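Type II secretion ATPase XpsE (PDB 2D28) is the ATPase of a bacterial type II secretion system, represented here by its N-terminal domain. Local coordinates at residues S35-G38 with L39-L43; V99-D103 with G104-L108; Y117-D120 with A121-A125. The protein carries 1 engineered substitution. All coordinates share one frame; numbering follows the deposited sequence.

Overall arrangement
Three local contacts illustrate how neighbouring residues of one chain contact each other at a helix start (interaction 1), a hairpin turn (interaction 2) and a helix turn (interaction 3). Interaction 1 stands apart among the N-terminal helices; its centre is about 29 Å from that of interaction 2, on opposite sides of the chain's centre, and about 20 Å from that of interaction 3. Interactions 2 and 3 both belong to the MshEN domain, with centres about 15 Å apart, and they touch where L108 CD2 packs 4.1 Å from V122 CG1. A cacodylate ion, probably from the crystallisation liquor, lies about 3 Å from the side chain of L106 in interaction 2.

Interaction 1: residues S35-G38 with L39-L43; sequences SGMG and LLALL
The selenomethionine side chain of M37 lies across L42 and beside the methyl group of A41, bridging the first turn of the helix that opens immediately after G38. Its CG makes the closest approach, 3.5 Å from the backbone N of L42, and meets the side chain of that leucine with 3.8 Å between M37 CG and L42 CB. A41 offers its methyl group to the same carbon, at 3.7 Å from M37 CG to A41 CB. Farther out, SE comes to 3.9 Å from L42 CD1, and the two side chains cross at about a right angle instead of running together. M37 reaches the helix because its CG is swung roughly opposite the backbone N (chi1 -151°), beside the carbonyl carbon, while bends at chi2 and chi3 carry the end of the chain alongside A41, CE only loosely near it.

G38 is the N-cap. As a glycine it contributes no side-chain cap; what it supplies is its carbonyl, which accepts the first turn's hydrogen bond from L42 N at 2.9 Å to G38 O, with 145° at the hydrogen. The same oxygen lies 3.4 Å from A41 CB. M37 therefore occupies the position before the N-cap and L42 the fourth position of the helix, and their apolar contact is a hydrophobic staple: the residue just outside a helix packs against one in its first turn, across the capping residue.

The stapled turn starts helix 39-45, after the loop that follows helix 22-27. L39 and L40 reach helix 6-16, L40 resting on V11 and L14 and also on Y114, while L43 packs against A28, L48 and V49.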
ATOM      1  N   SER A  35       2.002  18.998   0.436  1.00 60.94           N
ATOM      2  CA  SER A  35       2.132  18.838  -1.024  1.00 60.90           C
ATOM      3  C   SER A  35       0.745  18.512  -1.561  1.00 60.13           C
ATOM      4  O   SER A  35       0.248  19.138  -2.506  1.00 60.77           O
ATOM      5  CB  SER A  35       3.127  17.755  -1.371  1.00 61.12           C
ATOM      6  N   GLY A  36       0.197  17.452  -0.990  1.00 58.40           N
ATOM      7  CA  GLY A  36      -1.148  17.428  -0.436  1.00 56.75           C
ATOM      8  C   GLY A  36      -0.811  16.684   0.839  1.00 54.88           C
ATOM      9  O   GLY A  36      -0.562  17.248   1.921  1.00 55.39           O
HETATM   10  N   MSE A  37      -0.746  15.373   0.657  1.00 51.87           N
HETATM   11  CA  MSE A  37       0.162  14.514   1.386  1.00 48.42           C
HETATM   12  C   MSE A  37      -0.252  14.126   2.794  1.00 44.06           C
HETATM   13  O   MSE A  37      -0.215  14.932   3.737  1.00 42.47           O
HETATM   14  CB  MSE A  37       1.549  15.135   1.403  1.00 49.48           C
HETATM   15  CG  MSE A  37       2.631  14.116   1.488  1.00 51.09           C
HETATM   16 SE   MSE A  37       4.030  14.529   0.282  1.00 58.08          SE
HETATM   17  CE  MSE A  37       3.777  13.029  -1.039  1.00 53.72           C
ATOM     18  N   GLY A  38      -0.623  12.860   2.911  1.00 40.02           N
ATOM     19  CA  GLY A  38      -0.801  12.232   4.210  1.00 36.98           C
ATOM     20  C   GLY A  38       0.490  12.269   5.024  1.00 32.91           C
ATOM     21  O   GLY A  38       1.561  12.529   4.498  1.00 31.11           O
ATOM     22  N   LEU A  39       0.385  11.977   6.308  1.00 29.65           N
ATOM     23  CA  LEU A  39       1.560  12.023   7.179  1.00 28.06           C
ATOM     24  C   LEU A  39       2.561  10.963   6.737  1.00 25.12           C
ATOM     25  O   LEU A  39       3.759  11.267   6.560  1.00 22.76           O
ATOM     26  CB  LEU A  39       1.181  11.873   8.674  1.00 28.98           C
ATOM     27  CG  LEU A  39       2.336  11.807   9.675  1.00 28.37           C
ATOM     28  CD1 LEU A  39       3.329  12.983   9.444  1.00 28.81           C
ATOM     29  CD2 LEU A  39       1.772  11.839  11.059  1.00 31.08           C
ATOM     30  N   LEU A  40       2.108   9.726   6.529  1.00 20.77           N
ATOM     31  CA  LEU A  40       3.058   8.670   6.216  1.00 19.88           C
ATOM     32  C   LEU A  40       3.712   8.876   4.820  1.00 21.55           C
ATOM     33  O   LEU A  40       4.885   8.633   4.613  1.00 19.61           O
ATOM     34  CB  LEU A  40       2.376   7.304   6.242  1.00 20.85           C
ATOM     35  CG  LEU A  40       2.050   6.816   7.663  1.00 19.21           C
ATOM     36  CD1 LEU A  40       1.086   5.647   7.594  1.00 23.03           C
ATOM     37  CD2 LEU A  40       3.349   6.394   8.378  1.00 17.96           C
ATOM     38  N   ALA A  41       2.895   9.305   3.881  1.00 23.13           N
ATOM     39  CA  ALA A  41       3.356   9.882   2.568  1.00 25.17           C
ATOM     40  C   ALA A  41       4.431  10.931   2.722  1.00 25.32           C
ATOM     41  O   ALA A  41       5.438  10.836   2.064  1.00 28.83           O
ATOM     42  CB  ALA A  41       2.117  10.496   1.815  1.00 25.00           C
ATOM     43  N   LEU A  42       4.259  11.887   3.622  1.00 26.85           N
ATOM     44  CA  LEU A  42       5.206  12.981   3.760  1.00 27.11           C
ATOM     45  C   LEU A  42       6.528  12.457   4.329  1.00 27.54           C
ATOM     46  O   LEU A  42       7.597  12.805   3.816  1.00 27.61           O
ATOM     47  CB  LEU A  42       4.658  14.061   4.648  1.00 28.31           C
ATOM     48  CG  LEU A  42       5.525  15.294   4.860  1.00 29.25           C
ATOM     49  CD1 LEU A  42       5.733  16.000   3.517  1.00 34.47           C
ATOM     50  CD2 LEU A  42       4.877  16.197   5.870  1.00 33.88           C
ATOM     51  N   LEU A  43       6.436  11.592   5.351  1.00 24.70           N
ATOM     52  CA  LEU A  43       7.599  10.899   5.904  1.00 24.03           C
ATOM     53  C   LEU A  43       8.373  10.118   4.880  1.00 24.13           C
ATOM     54  O   LEU A  43       9.608  10.116   4.887  1.00 24.17           O
ATOM     55  CB  LEU A  43       7.187   9.965   7.094  1.00 23.32           C
ATOM     56  CG  LEU A  43       6.601  10.672   8.316  1.00 22.23           C
ATOM     57  CD1 LEU A  43       5.944   9.696   9.283  1.00 21.26           C
ATOM     58  CD2 LEU A  43       7.720  11.488   9.050  1.00 23.18           C
TER

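Interaction 2: residues V99-D103 with G104-L108; sequences VGERD and GRLDL
R102 reaches back along the hairpin to D107, and its side chain can be followed atom by atom. From CB, on the sheet face it shares with D107, CG leaves opposite the carbonyl carbon (chi1 -53°), and R102 CG lies 3.8 Å from D107 OD2. CD passes 3.6 Å from D107 OD2. The chain then bends at chi3, which brings NE to 2.7 Å from D107 OD2 in a nearly straight salt-bridge hydrogen bond, 166° at the hydrogen. The oxygen is met on its syn side and lies near the guanidinium plane. NH2 makes a second bond, to D107 OD1, though that oxygen's place is less sure. The two flat groups are turned 37° apart, and the well-placed bond is the one from NE.

Behind the bridge the backbone supplies the frame. R102 and R105 form a hydrogen-bonded antiparallel pair, with R102 N 2.9 Å from R105 O and R105 N 2.9 Å from R102 O, closing a type I' beta turn through D103 and G104. Nearer the hairpin's open end, V99 N bonds to D107 O at 2.8 Å. On the other face, E101 CG touches L106 CD1 at 3.6 Å.

The hairpin joins strand 96-102 to strand 105-110, the middle strand of a three-stranded mixed sheet. Strand 130-134 runs parallel to strand 105-110 on its other side: R102, R105 and D107 all contact L131, R105 also bonds to L130 O through NH2, and L106 exchanges backbone bonds with P129 and L131 while its side chain rests on V83.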
ATOM      1  N   VAL A  99      -3.042  -8.713  -8.736  1.00 16.53           N
ATOM      2  CA  VAL A  99      -2.017  -9.742  -9.050  1.00 18.76           C
ATOM      3  C   VAL A  99      -2.540 -11.157  -9.246  1.00 21.54           C
ATOM      4  O   VAL A  99      -1.750 -12.070  -9.595  1.00 25.11           O
ATOM      5  CB  VAL A  99      -0.838  -9.749  -8.069  1.00 18.19           C
ATOM      6  CG1 VAL A  99      -0.115  -8.452  -8.170  1.00 15.97           C
ATOM      7  CG2 VAL A  99      -1.269  -9.980  -6.600  1.00 17.40           C
ATOM      8  N   GLY A 100      -3.833 -11.354  -9.039  1.00 21.27           N
ATOM      9  CA  GLY A 100      -4.420 -12.664  -9.204  1.00 22.74           C
ATOM     10  C   GLY A 100      -5.836 -12.668  -8.693  1.00 22.24           C
ATOM     11  O   GLY A 100      -6.225 -11.779  -8.016  1.00 18.39           O
ATOM     12  N   GLU A 101      -6.563 -13.728  -8.996  1.00 23.19           N
ATOM     13  CA  GLU A 101      -7.909 -13.933  -8.543  1.00 25.78           C
ATOM     14  C   GLU A 101      -8.005 -15.408  -8.109  1.00 27.05           C
ATOM     15  O   GLU A 101      -7.684 -16.299  -8.916  1.00 28.02           O
ATOM     16  CB  GLU A 101      -8.850 -13.630  -9.691  1.00 27.80           C
ATOM     17  CG  GLU A 101      -9.889 -12.584  -9.421  1.00 30.70           C
ATOM     18  CD  GLU A 101     -10.810 -12.277 -10.613  1.00 34.49           C
ATOM     19  OE1 GLU A 101     -12.036 -12.201 -10.409  1.00 37.30           O
ATOM     20  OE2 GLU A 101     -10.326 -12.101 -11.752  1.00 33.97           O
ATOM     21  N   ARG A 102      -8.329 -15.659  -6.843  1.00 26.59           N
ATOM     22  CA  ARG A 102      -8.369 -17.020  -6.266  1.00 27.10           C
ATOM     23  C   ARG A 102      -9.524 -17.128  -5.228  1.00 27.48           C
ATOM     24  O   ARG A 102      -9.756 -16.225  -4.387  1.00 26.12           O
ATOM     25  CB  ARG A 102      -7.061 -17.411  -5.590  1.00 27.09           C
ATOM     26  CG  ARG A 102      -5.755 -17.288  -6.399  1.00 29.62           C
ATOM     27  CD  ARG A 102      -4.462 -17.408  -5.532  1.00 31.32           C
ATOM     28  NE  ARG A 102      -4.395 -16.374  -4.475  1.00 28.52           N
ATOM     29  CZ  ARG A 102      -3.993 -16.552  -3.232  1.00 26.87           C
ATOM     30  NH1 ARG A 102      -3.584 -17.732  -2.791  1.00 30.83           N
ATOM     31  NH2 ARG A 102      -3.999 -15.533  -2.393  1.00 22.98           N
ATOM     32  N   ASP A 103     -10.248 -18.255  -5.286  1.00 27.81           N
ATOM     33  CA  ASP A 103     -11.429 -18.519  -4.452  1.00 26.31           C
ATOM     34  C   ASP A 103     -12.391 -17.339  -4.378  1.00 24.50           C
ATOM     35  O   ASP A 103     -12.940 -17.023  -3.332  1.00 24.42           O
ATOM     36  CB  ASP A 103     -11.058 -19.014  -3.057  1.00 28.32           C
ATOM     37  CG  ASP A 103     -10.417 -20.413  -3.080  1.00 32.38           C
ATOM     38  OD1 ASP A 103     -10.583 -21.120  -4.091  1.00 35.45           O
ATOM     39  OD2 ASP A 103      -9.678 -20.819  -2.158  1.00 34.73           O
ATOM     40  N   GLY A 104     -12.626 -16.714  -5.525  1.00 22.50           N
ATOM     41  CA  GLY A 104     -13.570 -15.648  -5.603  1.00 21.36           C
ATOM     42  C   GLY A 104     -13.135 -14.304  -5.038  1.00 19.72           C
ATOM     43  O   GLY A 104     -13.959 -13.368  -4.907  1.00 18.47           O
ATOM     44  N   ARG A 105     -11.855 -14.189  -4.722  1.00 18.62           N
ATOM     45  CA  ARG A 105     -11.262 -12.918  -4.336  1.00 16.66           C
ATOM     46  C   ARG A 105     -10.132 -12.429  -5.246  1.00 15.56           C
ATOM     47  O   ARG A 105      -9.284 -13.177  -5.737  1.00 15.66           O
ATOM     48  CB  ARG A 105     -10.767 -12.990  -2.902  1.00 16.74           C
ATOM     49  CG  ARG A 105     -11.817 -13.511  -1.929  1.00 20.38           C
ATOM     50  CD  ARG A 105     -11.359 -13.554  -0.455  1.00 22.50           C
ATOM     51  NE  ARG A 105     -11.247 -12.252   0.177  1.00 19.38           N
ATOM     52  CZ  ARG A 105     -11.195 -12.064   1.502  1.00 16.32           C
ATOM     53  NH1 ARG A 105     -11.208 -13.089   2.286  1.00 10.14           N
ATOM     54  NH2 ARG A 105     -11.159 -10.841   2.030  1.00 18.09           N
ATOM     55  N   LEU A 106     -10.090 -11.131  -5.408  1.00 13.14           N
ATOM     56  CA  LEU A 106      -9.029 -10.450  -6.125  1.00 12.50           C
ATOM     57  C   LEU A 106      -7.855 -10.167  -5.215  1.00 11.70           C
ATOM     58  O   LEU A 106      -7.985  -9.411  -4.230  1.00 10.94           O
ATOM     59  CB  LEU A 106      -9.598  -9.138  -6.729  1.00 12.46           C
ATOM     60  CG  LEU A 106      -8.636  -8.424  -7.666  1.00 14.79           C
ATOM     61  CD1 LEU A 106      -8.563  -9.219  -9.034  1.00 16.25           C
ATOM     62  CD2 LEU A 106      -9.152  -7.012  -7.860  1.00 16.89           C
ATOM     63  N   ASP A 107      -6.684 -10.734  -5.555  1.00 12.25           N
ATOM     64  CA  ASP A 107      -5.477 -10.454  -4.863  1.00 13.64           C
ATOM     65  C   ASP A 107      -4.973  -9.067  -5.276  1.00 13.74           C
ATOM     66  O   ASP A 107      -4.722  -8.821  -6.472  1.00 15.79           O
ATOM     67  CB  ASP A 107      -4.405 -11.484  -5.068  1.00 12.03           C
ATOM     68  CG  ASP A 107      -4.762 -12.832  -4.528  1.00 16.88           C
ATOM     69  OD1 ASP A 107      -5.089 -12.965  -3.323  1.00 12.00           O
ATOM     70  OD2 ASP A 107      -4.770 -13.840  -5.250  1.00 16.64           O
ATOM     71  N   LEU A 108      -4.852  -8.164  -4.307  1.00 11.79           N
ATOM     72  CA  LEU A 108      -4.389  -6.810  -4.580  1.00 11.79           C
ATOM     73  C   LEU A 108      -3.169  -6.511  -3.768  1.00 12.45           C
ATOM     74  O   LEU A 108      -3.208  -6.469  -2.528  1.00 11.52           O
ATOM     75  CB  LEU A 108      -5.507  -5.817  -4.260  1.00 10.81           C
ATOM     76  CG  LEU A 108      -5.253  -4.367  -4.651  1.00 10.09           C
ATOM     77  CD1 LEU A 108      -5.459  -4.287  -6.144  1.00 12.41           C
ATOM     78  CD2 LEU A 108      -6.139  -3.326  -3.928  1.00 14.20           C
TER
HETATM   79  O   HOH W   1      -7.509 -14.315  -3.349  1.00 25.97           O

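Interaction 3: residues Y117-D120 with A121-A125; sequences YAID and AVRLA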
ATOM      1  N   TYR A 117     -10.012   5.092   1.649  1.00 12.37           N
ATOM      2  CA  TYR A 117     -10.564   5.736   0.429  1.00 13.01           C
ATOM      3  C   TYR A 117     -10.176   4.962  -0.827  1.00 11.60           C
ATOM      4  O   TYR A 117     -11.006   4.585  -1.651  1.00 11.41           O
ATOM      5  CB  TYR A 117     -10.052   7.205   0.332  1.00 14.36           C
ATOM      6  CG  TYR A 117     -10.507   7.894  -0.927  1.00 13.37           C
ATOM      7  CD1 TYR A 117     -11.793   8.479  -1.014  1.00 14.58           C
ATOM      8  CD2 TYR A 117      -9.772   7.779  -2.085  1.00 14.70           C
ATOM      9  CE1 TYR A 117     -12.225   9.054  -2.239  1.00 12.65           C
ATOM     10  CE2 TYR A 117     -10.194   8.330  -3.268  1.00 14.81           C
ATOM     11  CZ  TYR A 117     -11.441   8.966  -3.339  1.00 17.37           C
ATOM     12  OH  TYR A 117     -11.848   9.468  -4.565  1.00 17.18           O
ATOM     13  N   ALA A 118      -8.897   4.624  -0.939  1.00 12.12           N
ATOM     14  CA  ALA A 118      -8.421   3.887  -2.067  1.00 10.86           C
ATOM     15  C   ALA A 118      -8.998   2.489  -2.152  1.00 12.18           C
ATOM     16  O   ALA A 118      -9.376   2.034  -3.222  1.00 10.76           O
ATOM     17  CB  ALA A 118      -6.895   3.832  -2.043  1.00 13.22           C
ATOM     18  N   ILE A 119      -9.013   1.796  -1.017  1.00 11.23           N
ATOM     19  CA  ILE A 119      -9.531   0.465  -0.997  1.00 11.13           C
ATOM     20  C   ILE A 119     -11.003   0.457  -1.349  1.00 11.45           C
ATOM     21  O   ILE A 119     -11.394  -0.436  -2.067  1.00 12.17           O
ATOM     22  CB  ILE A 119      -9.329  -0.177   0.430  1.00 11.31           C
ATOM     23  CG1 ILE A 119      -7.857  -0.480   0.652  1.00  9.86           C
ATOM     24  CG2 ILE A 119     -10.268  -1.406   0.725  1.00 12.87           C
ATOM     25  CD1 ILE A 119      -7.458  -0.548   2.079  1.00 13.02           C
ATOM     26  N   ASP A 120     -11.798   1.356  -0.736  1.00 11.09           N
ATOM     27  CA  ASP A 120     -13.225   1.430  -1.060  1.00 11.64           C
ATOM     28  C   ASP A 120     -13.458   1.798  -2.544  1.00 12.83           C
ATOM     29  O   ASP A 120     -14.348   1.247  -3.185  1.00 12.50           O
ATOM     30  CB  ASP A 120     -13.967   2.327  -0.073  1.00 11.80           C
ATOM     31  CG  ASP A 120     -14.085   1.713   1.293  1.00 13.56           C
ATOM     32  OD1 ASP A 120     -13.662   0.520   1.480  1.00 13.41           O
ATOM     33  OD2 ASP A 120     -14.450   2.409   2.261  1.00 13.18           O
ATOM     34  N   ALA A 121     -12.591   2.630  -3.115  1.00 13.47           N
ATOM     35  CA  ALA A 121     -12.590   2.887  -4.580  1.00 12.78           C
ATOM     36  C   ALA A 121     -12.396   1.614  -5.409  1.00 13.79           C
ATOM     37  O   ALA A 121     -13.160   1.351  -6.393  1.00 15.11           O
ATOM     38  CB  ALA A 121     -11.545   3.965  -4.918  1.00 12.92           C
ATOM     39  N   VAL A 122     -11.462   0.764  -4.973  1.00 12.22           N
ATOM     40  CA  VAL A 122     -11.168  -0.449  -5.705  1.00 12.95           C
ATOM     41  C   VAL A 122     -12.333  -1.414  -5.562  1.00 11.66           C
ATOM     42  O   VAL A 122     -12.789  -2.049  -6.569  1.00 13.04           O
ATOM     43  CB  VAL A 122      -9.803  -1.055  -5.233  1.00 12.69           C
ATOM     44  CG1 VAL A 122      -9.601  -2.382  -5.814  1.00 16.36           C
ATOM     45  CG2 VAL A 122      -8.684  -0.111  -5.632  1.00 12.48           C
ATOM     46  N   ARG A 123     -12.872  -1.487  -4.359  1.00 10.71           N
ATOM     47  CA  ARG A 123     -13.973  -2.422  -4.071  1.00 12.10           C
ATOM     48  C   ARG A 123     -15.171  -2.053  -4.983  1.00 12.84           C
ATOM     49  O   ARG A 123     -15.812  -2.927  -5.639  1.00 13.69           O
ATOM     50  CB  ARG A 123     -14.399  -2.335  -2.569  1.00 12.34           C
ATOM     51  CG  ARG A 123     -13.502  -2.996  -1.550  1.00 10.72           C
ATOM     52  CD  ARG A 123     -13.816  -2.722  -0.131  1.00 10.46           C
ATOM     53  NE  ARG A 123     -15.160  -3.184   0.169  1.00 11.57           N
ATOM     54  CZ  ARG A 123     -16.080  -2.561   0.893  1.00 14.44           C
ATOM     55  NH1 ARG A 123     -15.863  -1.436   1.530  1.00 14.22           N
ATOM     56  NH2 ARG A 123     -17.284  -3.125   0.962  1.00 15.61           N
ATOM     57  N   LEU A 124     -15.458  -0.749  -5.057  1.00 12.77           N
ATOM     58  CA  LEU A 124     -16.626  -0.267  -5.821  1.00 13.74           C
ATOM     59  C   LEU A 124     -16.406  -0.417  -7.335  1.00 14.79           C
ATOM     60  O   LEU A 124     -17.317  -0.853  -8.083  1.00 14.35           O
ATOM     61  CB  LEU A 124     -16.922   1.203  -5.519  1.00 13.05           C
ATOM     62  CG  LEU A 124     -18.179   1.792  -6.238  1.00 16.65           C
ATOM     63  CD1 LEU A 124     -19.496   1.016  -5.807  1.00 22.13           C
ATOM     64  CD2 LEU A 124     -18.376   3.273  -5.895  1.00 21.81           C
ATOM     65  N   ALA A 125     -15.202  -0.081  -7.786  1.00 14.78           N
ATOM     66  CA  ALA A 125     -14.919  -0.086  -9.229  1.00 15.63           C
ATOM     67  C   ALA A 125     -14.857  -1.501  -9.778  1.00 14.96           C
ATOM     68  O   ALA A 125     -15.305  -1.741 -10.927  1.00 13.61           O
ATOM     69  CB  ALA A 125     -13.640   0.663  -9.560  1.00 16.51           C
TER
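Y117 meets the following turn through its backbone: its carbonyl O accepts the N-H of A121 at 2.9 Å. The A121 methyl group sits close by, with A121 CB 3.4 Å from the same Y117 O. A118 repeats the step one residue on, its O bound to V122 N at 3.0 Å, and the valine's CG2 branch lies beyond the oxygen, 3.3 Å from A118 O. CG2 is directed there because it lies opposite V122's own carbonyl carbon, next to the backbone N.

I119 brings in a side chain as well. Besides the bond from R123 N to I119 O, its CG2 branch touches the arginine's aliphatic run, 3.9 Å from I119 CG2 to R123 CD. D120 ends the segment with two bonds: its carbonyl receives L124 N, and its carboxylate takes the arginine. The D120 and R123 side chains lie side by side, pointing the same way, and their ends form a salt bridge one helical turn apart. The bond is 2.9 Å from R123 NH1 to D120 OD1, with 156° at the hydrogen. The arginine presents the edge of its guanidinium, close to in-plane, but the oxygen is approached from above the carboxylate plane, and the two planes stand 75° apart. A bend at chi3 (60°) in R123 turns its tip back toward the aspartate, spanning an i to i+3 spacing that a helix affords readily.

These residues make up most of helix 116-126, the crossover of a beta-alpha-beta unit between the parallel strands 105-110 and 130-134. I119 packs on I110 and L132, V122 and R123 on L130, whereas Y117 and A118 meet F94, and A121 and V122 meet F90, on the adjoining helix 88-94.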